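Local coordinates for beta-ketoacyl-[acyl-carrier-protein] synthase FabY (Pseudomonas aeruginosa, PDB 4CW4) that catalyses the condensation of acetyl-CoA with malonyl-ACP to beta-acetoacetyl-ACP, the primer with which fatty acid biosynthesis begins, at residues L379-I385 with Y571-R575; A351-F355 with V468-A473. One frame throughout, in Å; residues are numbered along the deposited sequence.

Contact 1: L379-I385 with Y571-R575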
loop_
_atom_site.group_PDB
_atom_site.type_symbol
_atom_site.label_atom_id
_atom_site.label_comp_id
_atom_site.label_asym_id
_atom_site.label_seq_id
_atom_site.Cartn_x
_atom_site.Cartn_y
_atom_site.Cartn_z
ATOM N N LEU A 379 13.235 3.860 -29.221
ATOM C CA LEU A 379 13.832 4.137 -30.526
ATOM C C LEU A 379 14.111 2.826 -31.266
ATOM O O LEU A 379 13.766 2.662 -32.436
ATOM C CB LEU A 379 15.140 4.921 -30.332
ATOM C CG LEU A 379 15.749 5.581 -31.572
ATOM C CD1 LEU A 379 15.037 6.913 -31.872
ATOM C CD2 LEU A 379 17.256 5.779 -31.394
ATOM N N ARG A 380 14.739 1.893 -30.555
ATOM C CA ARG A 380 15.081 0.591 -31.105
ATOM C C ARG A 380 13.860 -0.191 -31.609
ATOM O O ARG A 380 13.926 -0.839 -32.647
ATOM C CB ARG A 380 15.839 -0.252 -30.063
ATOM C CG ARG A 380 16.471 -1.487 -30.661
ATOM C CD ARG A 380 16.810 -2.557 -29.650
ATOM N NE ARG A 380 17.485 -2.045 -28.472
ATOM C CZ ARG A 380 17.582 -2.718 -27.327
ATOM N NH1 ARG A 380 17.066 -3.934 -27.213
ATOM N NH2 ARG A 380 18.197 -2.174 -26.294
ATOM N N LEU A 381 12.752 -0.116 -30.879
ATOM C CA LEU A 381 11.591 -0.951 -31.168
ATOM C C LEU A 381 10.574 -0.278 -32.058
ATOM O O LEU A 381 9.610 -0.918 -32.470
ATOM C CB LEU A 381 10.874 -1.362 -29.886
ATOM C CG LEU A 381 11.683 -2.187 -28.893
ATOM C CD1 LEU A 381 10.797 -2.566 -27.708
ATOM C CD2 LEU A 381 12.277 -3.415 -29.551
ATOM N N GLY A 382 10.776 0.999 -32.368
ATOM C CA GLY A 382 9.764 1.726 -33.116
ATOM C C GLY A 382 8.492 1.977 -32.292
ATOM O O GLY A 382 7.390 2.089 -32.859
ATOM N N ALA A 383 8.622 2.047 -30.971
ATOM C CA ALA A 383 7.476 2.303 -30.097
ATOM C C ALA A 383 6.955 3.713 -30.327
ATOM O O ALA A 383 7.733 4.660 -30.519
ATOM C CB ALA A 383 7.881 2.159 -28.648
ATOM N N ASP A 384 5.642 3.853 -30.328
ATOM C CA ASP A 384 5.048 5.156 -30.473
ATOM C C ASP A 384 5.303 5.972 -29.211
ATOM O O ASP A 384 5.635 5.440 -28.148
ATOM C CB ASP A 384 3.526 5.029 -30.739
ATOM C CG ASP A 384 2.956 6.175 -31.566
ATOM O OD1 ASP A 384 3.621 7.219 -31.744
ATOM O OD2 ASP A 384 1.814 6.030 -32.042
ATOM N N ILE A 385 5.134 7.281 -29.337
ATOM C CA ILE A 385 5.312 8.186 -28.218
ATOM C C ILE A 385 4.059 9.023 -28.043
ATOM O O ILE A 385 3.696 9.805 -28.916
ATOM C CB ILE A 385 6.562 9.074 -28.411
ATOM C CG1 ILE A 385 7.823 8.198 -28.329
ATOM C CG2 ILE A 385 6.624 10.167 -27.344
ATOM C CD1 ILE A 385 9.100 8.890 -28.781
ATOM N N TYR A 571 13.943 4.716 -36.784
ATOM C CA TYR A 571 12.840 4.622 -35.822
ATOM C C TYR A 571 11.491 4.926 -36.478
ATOM O O TYR A 571 10.523 4.187 -36.303
ATOM C CB TYR A 571 13.109 5.581 -34.673
ATOM C CG TYR A 571 11.911 5.932 -33.829
ATOM C CD1 TYR A 571 11.340 5.004 -32.968
ATOM C CD2 TYR A 571 11.352 7.188 -33.891
ATOM C CE1 TYR A 571 10.243 5.331 -32.193
ATOM C CE2 TYR A 571 10.262 7.520 -33.131
ATOM C CZ TYR A 571 9.711 6.586 -32.279
ATOM O OH TYR A 571 8.631 6.942 -31.517
ATOM N N VAL A 572 11.441 5.984 -37.277
ATOM C CA VAL A 572 10.191 6.359 -37.947
ATOM C C VAL A 572 9.679 5.234 -38.834
ATOM O O VAL A 572 8.475 4.949 -38.859
ATOM C CB VAL A 572 10.362 7.656 -38.762
ATOM C CG1 VAL A 572 9.231 7.849 -39.791
ATOM C CG2 VAL A 572 10.415 8.836 -37.814
ATOM N N GLU A 573 10.588 4.583 -39.555
ATOM C CA GLU A 573 10.175 3.466 -40.391
ATOM C C GLU A 573 9.558 2.323 -39.567
ATOM O O GLU A 573 8.511 1.790 -39.933
ATOM C CB GLU A 573 11.341 2.945 -41.221
ATOM C CG GLU A 573 11.825 3.917 -42.275
ATOM C CD GLU A 573 10.715 4.415 -43.160
ATOM O OE1 GLU A 573 10.294 3.623 -44.025
ATOM O OE2 GLU A 573 10.244 5.565 -42.972
ATOM N N LYS A 574 10.216 1.920 -38.482
ATOM C CA LYS A 574 9.686 0.840 -37.647
ATOM C C LYS A 574 8.363 1.259 -37.022
ATOM O O LYS A 574 7.436 0.454 -36.901
ATOM C CB LYS A 574 10.663 0.484 -36.530
ATOM C CG LYS A 574 11.927 -0.211 -36.992
ATOM C CD LYS A 574 12.816 -0.539 -35.814
ATOM C CE LYS A 574 14.191 -0.992 -36.252
ATOM N NZ LYS A 574 15.182 -0.928 -35.121
ATOM N N ARG A 575 8.249 2.535 -36.677
ATOM C CA ARG A 575 7.054 3.012 -36.029
ATOM C C ARG A 575 5.841 3.010 -36.963
ATOM O O ARG A 575 4.701 2.911 -36.485
ATOM C CB ARG A 575 7.293 4.395 -35.443
ATOM C CG ARG A 575 6.076 4.972 -34.733
ATOM C CD ARG A 575 6.437 6.215 -33.988
ATOM N NE ARG A 575 6.567 7.368 -34.862
ATOM C CZ ARG A 575 6.779 8.599 -34.413
ATOM N NH1 ARG A 575 6.954 8.808 -33.119
ATOM N NH2 ARG A 575 6.800 9.615 -35.243
HETATM O O HOH W 1 14.987 2.014 -34.904
#
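Tyr-571 and Lys-574 bind backbone carbonyls of 379-385 with two direct hydrogen bonds. Tyr-571 OH donates to Ala-383 O over 2.6 Å; the acceptor sits at the ring edge in the ring plane, and the hydroxyl approaches in the plane of the carbonyl at a C=O...O angle of 158°. With CG turned anti to the backbone N (chi1 162°), the ring reaches along 379-385 as far as that carbonyl. The lysine chain, extended beyond CG, passes Gly-382 and brings NZ to 2.8 Å from Arg-380 O, tilted 18° from the carbonyl plane. Water 1, accepting from Lys-574 NZ and donating to Leu-379 O, couples the same ammonium to a second carbonyl in the last turn of helix 375-381.

That helix ends in a Schellman motif, with Gly-382 at positive phi leading the chain out towards strand 387-394. Gly-382 CA and Arg-575 CA, 4.2 Å apart, are the nearest CA pair, and Gly-382 CA also lies 3.7 Å from Lys-574 CB. Gly-382 O receives a CA-H...O contact of 3.3 Å from Arg-575 CA. Thr-578 OG1, further along helix 565-590, is in hydrogen-bonding contact with both Gly-382 O and Arg-575 O, with a single proton to offer them.

Apolar contacts are made on the tyrosine. Leu-379 CD1 packs 3.7 Å from Tyr-571 CB, while Ile-385 CD1 approaches the phenol end obliquely, 4.2 Å from Tyr-571 CZ.

Charge plays a looser part. Asp-384 OD1 is 3.9 Å from Arg-575 NH1, a long salt bridge in which the oxygen lies well out of the guanidinium plane and no N-H points at it. Arg-575 pairs more strongly with Glu-556 of helix 552-563, and Asp-384 forms another salt bridge with Arg-579.

Contact 2: A351-F355 with V468-A473; sequences ASRPF and VTAVKA
Lys-472, beside the predicted active-site residues His-439 and His-477 of this thiolase-like ketosynthase, belongs to a turn that leads from strand 466-469 into the short helix 472-475, and the loop 351-355 packs against this turn. Lys-472 NZ is hydrogen-bonded to His-439 O, and the lysine side chain comes to about 4 Å from those of both histidines. Lys-472 thus faces the loop with its backbone carbonyl and the predicted active-site histidines with its side chain.

Ser-352 makes the direct polar link. With OG placed anti to the backbone N (chi1 -170°), the hydroxyl reaches Lys-472 O and donates to it over 2.8 Å. The approach is steep: the C=O...OG angle is 111°, and OG stands 62° out of the carbonyl plane, above it and not on a lone pair. Water 2 adds a second tie between the backbones, accepting from Ser-352 N over 3.0 Å and lying 3.0 Å from Ala-473 O, one of several acceptors that compete for its protons.

Pro-354 fits against Ala-470 and Ala-473, the latter in the short helix. Its CB touches Ala-470 CB at 3.5 Å, whereas CD lies 3.6 Å from Ala-473 CB, so the ring spans both methyls. Those alanines are also joined through their backbone, Ala-473 N donating to Ala-470 O. On strand 466-469, Val-468 CG1 is met by Phe-355 CE2 at 4.2 Å, the two side chains crossing at about a right angle.

All seven touching residues are buried. Phe-355 also packs on Arg-447 and Glu-450 of helix 444-461 and on Ala-438, which follows strand 434-437. That strand runs parallel to strand 466-469 on one edge, with strand 517-519 parallel on the other, while Val-471 and Lys-472 lean on helix 482-496.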
loop_
_atom_site.group_PDB
_atom_site.type_symbol
_atom_site.label_atom_id
_atom_site.label_comp_id
_atom_site.label_asym_id
_atom_site.label_seq_id
_atom_site.Cartn_x
_atom_site.Cartn_y
_atom_site.Cartn_z
ATOM N N ALA A 351 -23.222 15.793 -10.193
ATOM C CA ALA A 351 -22.828 15.691 -8.786
ATOM C C ALA A 351 -21.426 16.250 -8.546
ATOM O O ALA A 351 -21.130 16.743 -7.459
ATOM C CB ALA A 351 -22.905 14.267 -8.301
ATOM N N SER A 352 -20.580 16.149 -9.563
ATOM C CA SER A 352 -19.185 16.564 -9.467
ATOM C C SER A 352 -18.961 17.871 -10.230
ATOM O O SER A 352 -19.013 17.912 -11.467
ATOM C CB SER A 352 -18.277 15.461 -9.986
ATOM O OG SER A 352 -16.924 15.766 -9.692
ATOM N N ARG A 353 -18.722 18.928 -9.453
ATOM C CA ARG A 353 -18.691 20.317 -9.916
ATOM C C ARG A 353 -17.394 21.023 -9.485
ATOM O O ARG A 353 -17.426 21.938 -8.657
ATOM C CB ARG A 353 -19.898 21.062 -9.310
ATOM C CG ARG A 353 -21.234 20.644 -9.901
ATOM C CD ARG A 353 -22.385 20.957 -8.930
ATOM N NE ARG A 353 -23.728 20.688 -9.444
ATOM C CZ ARG A 353 -24.544 21.597 -9.974
ATOM N NH1 ARG A 353 -24.153 22.864 -10.121
ATOM N NH2 ARG A 353 -25.763 21.235 -10.367
ATOM N N PRO A 354 -16.239 20.525 -9.944
ATOM C CA PRO A 354 -14.962 21.161 -9.574
ATOM C C PRO A 354 -14.983 22.673 -9.822
ATOM O O PRO A 354 -15.395 23.102 -10.884
ATOM C CB PRO A 354 -13.947 20.476 -10.500
ATOM C CG PRO A 354 -14.590 19.189 -10.904
ATOM C CD PRO A 354 -16.070 19.496 -10.974
ATOM N N PHE A 355 -14.551 23.441 -8.828
ATOM C CA PHE A 355 -14.427 24.899 -8.908
ATOM C C PHE A 355 -15.742 25.664 -9.019
ATOM O O PHE A 355 -15.717 26.882 -9.095
ATOM C CB PHE A 355 -13.428 25.306 -9.997
ATOM C CG PHE A 355 -12.053 24.757 -9.738
ATOM C CD1 PHE A 355 -11.279 25.244 -8.698
ATOM C CD2 PHE A 355 -11.574 23.712 -10.486
ATOM C CE1 PHE A 355 -10.051 24.686 -8.415
ATOM C CE2 PHE A 355 -10.337 23.162 -10.228
ATOM C CZ PHE A 355 -9.564 23.657 -9.196
ATOM N N VAL A 468 -6.899 25.522 -16.976
ATOM C CA VAL A 468 -7.194 24.504 -15.974
ATOM C C VAL A 468 -8.350 23.616 -16.435
ATOM O O VAL A 468 -9.377 24.102 -16.913
ATOM C CB VAL A 468 -7.565 25.163 -14.613
ATOM C CG1 VAL A 468 -8.001 24.126 -13.582
ATOM C CG2 VAL A 468 -6.420 25.999 -14.077
ATOM N N THR A 469 -8.185 22.308 -16.270
ATOM C CA THR A 469 -9.230 21.340 -16.551
ATOM C C THR A 469 -9.351 20.396 -15.347
ATOM O O THR A 469 -8.441 20.322 -14.528
ATOM C CB THR A 469 -8.941 20.598 -17.872
ATOM O OG1 THR A 469 -10.060 19.769 -18.243
ATOM C CG2 THR A 469 -7.670 19.763 -17.793
ATOM N N ALA A 470 -10.496 19.720 -15.224
ATOM C CA ALA A 470 -10.797 18.905 -14.042
ATOM C C ALA A 470 -11.548 17.626 -14.420
ATOM O O ALA A 470 -12.752 17.623 -14.607
ATOM C CB ALA A 470 -11.588 19.723 -13.034
ATOM N N VAL A 471 -10.795 16.541 -14.563
ATOM C CA VAL A 471 -11.345 15.309 -15.105
ATOM C C VAL A 471 -12.437 14.724 -14.194
ATOM O O VAL A 471 -13.322 14.016 -14.671
ATOM C CB VAL A 471 -10.234 14.265 -15.353
ATOM C CG1 VAL A 471 -9.783 13.632 -14.027
ATOM C CG2 VAL A 471 -10.687 13.211 -16.360
ATOM N N LYS A 472 -12.389 15.031 -12.896
ATOM C CA LYS A 472 -13.367 14.461 -11.955
ATOM C C LYS A 472 -14.782 14.967 -12.216
ATOM O O LYS A 472 -15.757 14.364 -11.764
ATOM C CB LYS A 472 -12.972 14.729 -10.499
ATOM C CG LYS A 472 -11.680 14.019 -10.064
ATOM C CD LYS A 472 -11.289 14.370 -8.632
ATOM C CE LYS A 472 -9.973 13.717 -8.205
ATOM N NZ LYS A 472 -8.831 14.135 -9.064
ATOM N N ALA A 473 -14.917 16.064 -12.956
ATOM C CA ALA A 473 -16.249 16.514 -13.354
ATOM C C ALA A 473 -16.959 15.438 -14.176
ATOM O O ALA A 473 -18.190 15.273 -14.098
ATOM C CB ALA A 473 -16.142 17.794 -14.168
HETATM O O HOH W 2 -20.621 15.082 -12.334
#

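The two contacts lie apart, with centres about 36 Å from each other and nearest atoms about 19 Å apart. Their segments alternate along the chain: 351-355, 379-385, 468-473, then 571-575. Strand 366-374 separates the first two, the second of which includes the end of helix 375-381. Contact 2 is the more central, about 16 Å from the chain centre, and borders the predicted active-site histidines. Contact 1, about 28 Å out and away from the annotated sites, involves the long helix 565-590. Contact 2 thus joins two parts of the ketosynthase core beside the predicted active site, and contact 1 joins that region to a later helix at its periphery.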